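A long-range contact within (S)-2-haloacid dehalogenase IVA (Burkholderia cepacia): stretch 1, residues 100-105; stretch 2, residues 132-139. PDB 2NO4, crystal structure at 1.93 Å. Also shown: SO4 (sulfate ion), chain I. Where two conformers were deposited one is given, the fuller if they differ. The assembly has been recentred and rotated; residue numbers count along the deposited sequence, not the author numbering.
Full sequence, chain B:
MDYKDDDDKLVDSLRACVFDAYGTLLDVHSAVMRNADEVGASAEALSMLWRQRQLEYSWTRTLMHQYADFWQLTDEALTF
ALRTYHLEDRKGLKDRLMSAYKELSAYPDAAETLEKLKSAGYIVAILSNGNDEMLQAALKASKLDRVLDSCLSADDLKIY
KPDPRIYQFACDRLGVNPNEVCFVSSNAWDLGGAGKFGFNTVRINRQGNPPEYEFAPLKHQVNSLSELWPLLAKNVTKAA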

# COMPACT_ATOMS: atom_id res chain seq x y z
N ALA B 100 9.20 -20.56 -7.01
CA ALA B 100 10.25 -20.07 -6.14
C ALA B 100 9.66 -19.42 -4.89
O ALA B 100 10.19 -19.57 -3.80
N TYR B 101 8.53 -18.74 -5.03
CA TYR B 101 7.89 -18.08 -3.92
C TYR B 101 7.33 -19.11 -2.95
O TYR B 101 7.34 -18.91 -1.73
N LYS B 102 6.85 -20.21 -3.50
CA LYS B 102 6.21 -21.25 -2.70
C LYS B 102 7.24 -21.84 -1.75
O LYS B 102 6.90 -22.28 -0.67
N GLU B 103 8.51 -21.80 -2.15
CA GLU B 103 9.61 -22.23 -1.31
C GLU B 103 10.72 -21.18 -1.11
O GLU B 103 11.92 -21.42 -1.36
N LEU B 104 10.30 -20.00 -0.65
CA LEU B 104 11.21 -18.89 -0.31
C LEU B 104 12.25 -19.31 0.71
O LEU B 104 11.91 -19.94 1.71
N SER B 105 13.50 -18.92 0.46
CA SER B 105 14.63 -19.07 1.38
C SER B 105 14.36 -18.41 2.72
O SER B 105 13.84 -17.27 2.78
N ASP B 132 -2.41 -20.87 4.51
CA ASP B 132 -1.67 -22.04 4.98
C ASP B 132 -0.89 -22.74 3.88
O ASP B 132 0.27 -23.10 4.05
N GLU B 133 -1.51 -22.96 2.74
CA GLU B 133 -0.85 -23.72 1.68
C GLU B 133 0.51 -23.15 1.23
O GLU B 133 1.50 -23.89 1.18
N MET B 134 0.55 -21.85 0.88
CA MET B 134 1.82 -21.24 0.49
C MET B 134 2.83 -21.18 1.66
O MET B 134 4.02 -21.44 1.47
N LEU B 135 2.35 -20.88 2.86
CA LEU B 135 3.23 -20.66 3.99
C LEU B 135 3.83 -21.99 4.48
O LEU B 135 5.03 -22.06 4.78
N GLN B 136 2.98 -23.01 4.58
CA GLN B 136 3.43 -24.35 4.98
C GLN B 136 4.50 -24.93 4.06
O GLN B 136 5.52 -25.48 4.54
N ALA B 137 4.30 -24.79 2.75
CA ALA B 137 5.32 -25.17 1.77
C ALA B 137 6.68 -24.50 2.04
O ALA B 137 7.72 -25.17 2.05
N ALA B 138 6.66 -23.18 2.24
CA ALA B 138 7.91 -22.42 2.53
C ALA B 138 8.53 -22.85 3.85
O ALA B 138 9.76 -23.03 3.93
N LEU B 139 7.69 -23.05 4.86
CA LEU B 139 8.16 -23.48 6.17
C LEU B 139 8.76 -24.88 6.12
O LEU B 139 9.81 -25.14 6.75

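Two alanines, Ala137 and Ala138, lie where the backbones come close: Glu103 CA, just where the helix of stretch 1 gives way to a turn, is 4.2 Å from Ala138 CA. Ala137 is the residue whose CA-to-CB bond points toward the other stretch; its CB sits 3.5 Å from Lys102 O and 3.8 Å from Lys102 CG. Ala138 points sideways, its CB 4.2 Å from Leu104 N. Leu135 and Leu139 point away and take no part.

Tyr101, Lys102, Glu133 and Met134 start sideways and bring their ends nearer. Tyr101 (chi1 t) and Met134 (chi1 p, chi2 t, chi3 m) make the apolar contact, Tyr101 CE2 to Met134 CE at 3.5 Å, with the methyl oblique to the ring. The tyrosine hydroxyl is satisfied elsewhere in the structure.

The charged pair spans the more open side. Lys102 is extended, all four chi angles t, so its aliphatic part passes Ala137 before NZ donates to Glu133 OE1 at 3.2 Å, a hydrogen bond within a salt bridge. Glu133 meets it with chi1 and chi2 both t. Water 2 reinforces the pair, accepting from Lys102 NZ (2.8 Å) and donating to Glu133 OE1 (2.9 Å).

No direct backbone hydrogen bond crosses the contact: Lys102 O lies 3.1 Å from Ala138 N, but the angle is poor, and that amide instead donates to Met134 O at 3.3 Å within its helix. Waters do the joining. Water 1 donates to Tyr101 O and Met134 O, water 4 to Leu104 O and Ala138 O, and water 3 to Ala137 O and to OE2 of Glu103 (chi1 m, chi2 t).

A sulfate, probably from the crystallisation liquor, accepts from Glu133 N through O4 at 2.8 Å.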

# COMPACT_ATOMS: atom_id res chain seq x y z
CB ALA B 100 11.17 -19.12 -6.90
CB TYR B 101 6.76 -17.14 -4.41
CG TYR B 101 6.53 -16.00 -3.44
CD1 TYR B 101 7.14 -14.75 -3.66
CD2 TYR B 101 5.76 -16.18 -2.27
CE1 TYR B 101 6.96 -13.71 -2.76
CE2 TYR B 101 5.60 -15.14 -1.37
CZ TYR B 101 6.21 -13.92 -1.63
OH TYR B 101 6.04 -12.89 -0.76
CB LYS B 102 5.59 -22.34 -3.60
CG LYS B 102 4.44 -23.03 -2.93
CD LYS B 102 3.65 -23.93 -3.86
CE LYS B 102 2.82 -24.86 -2.99
NZ LYS B 102 1.99 -25.83 -3.76
CB GLU B 103 10.14 -23.57 -1.81
CG GLU B 103 8.99 -24.61 -1.84
CD GLU B 103 9.41 -26.06 -2.05
OE1 GLU B 103 10.62 -26.33 -2.35
OE2 GLU B 103 8.51 -26.93 -1.89
CB LEU B 104 10.44 -17.73 0.32
CG LEU B 104 9.73 -16.65 -0.45
CD1 LEU B 104 9.49 -15.53 0.54
CD2 LEU B 104 10.51 -16.12 -1.70
CB SER B 105 15.88 -18.38 0.81
OG SER B 105 16.16 -18.85 -0.48
CB ASP B 132 -2.57 -23.01 5.73
CG ASP B 132 -1.78 -23.99 6.56
OD1 ASP B 132 -1.76 -25.18 6.20
OD2 ASP B 132 -1.15 -23.56 7.55
CB GLU B 133 -1.74 -23.93 0.46
CG GLU B 133 -1.07 -24.92 -0.49
CD GLU B 133 -1.78 -25.08 -1.80
OE1 GLU B 133 -1.09 -25.44 -2.80
OE2 GLU B 133 -3.02 -24.87 -1.83
CB MET B 134 1.58 -19.85 -0.15
CG MET B 134 1.23 -18.73 0.81
SD MET B 134 0.88 -17.19 -0.05
CE MET B 134 2.59 -16.65 -0.42
CB LEU B 135 2.48 -20.01 5.14
CG LEU B 135 3.15 -18.89 5.95
CD1 LEU B 135 2.39 -18.81 7.26
CD2 LEU B 135 4.65 -19.06 6.22
CB GLN B 136 2.24 -25.32 5.13
CG GLN B 136 1.58 -25.24 6.51
CD GLN B 136 2.60 -25.51 7.65
OE1 GLN B 136 2.86 -24.64 8.50
NE2 GLN B 136 3.20 -26.70 7.64
CB ALA B 137 4.85 -24.88 0.33
CB ALA B 138 7.65 -20.90 2.52
CB LEU B 139 7.07 -23.39 7.25
CG LEU B 139 6.56 -22.00 7.59
CD1 LEU B 139 5.40 -22.11 8.61
CD2 LEU B 139 7.67 -21.05 8.03
S SO4 I . -5.31 -22.98 2.21
O1 SO4 I . -5.01 -24.40 2.00
O2 SO4 I . -6.34 -22.58 1.22
O3 SO4 I . -5.83 -22.82 3.59
O4 SO4 I . -4.08 -22.20 2.00
O HOH W 1 5.31 -19.13 0.21
O HOH W 2 0.23 -23.99 -4.97
O HOH W 3 7.77 -27.55 0.73
O HOH W 4 11.59 -22.31 2.03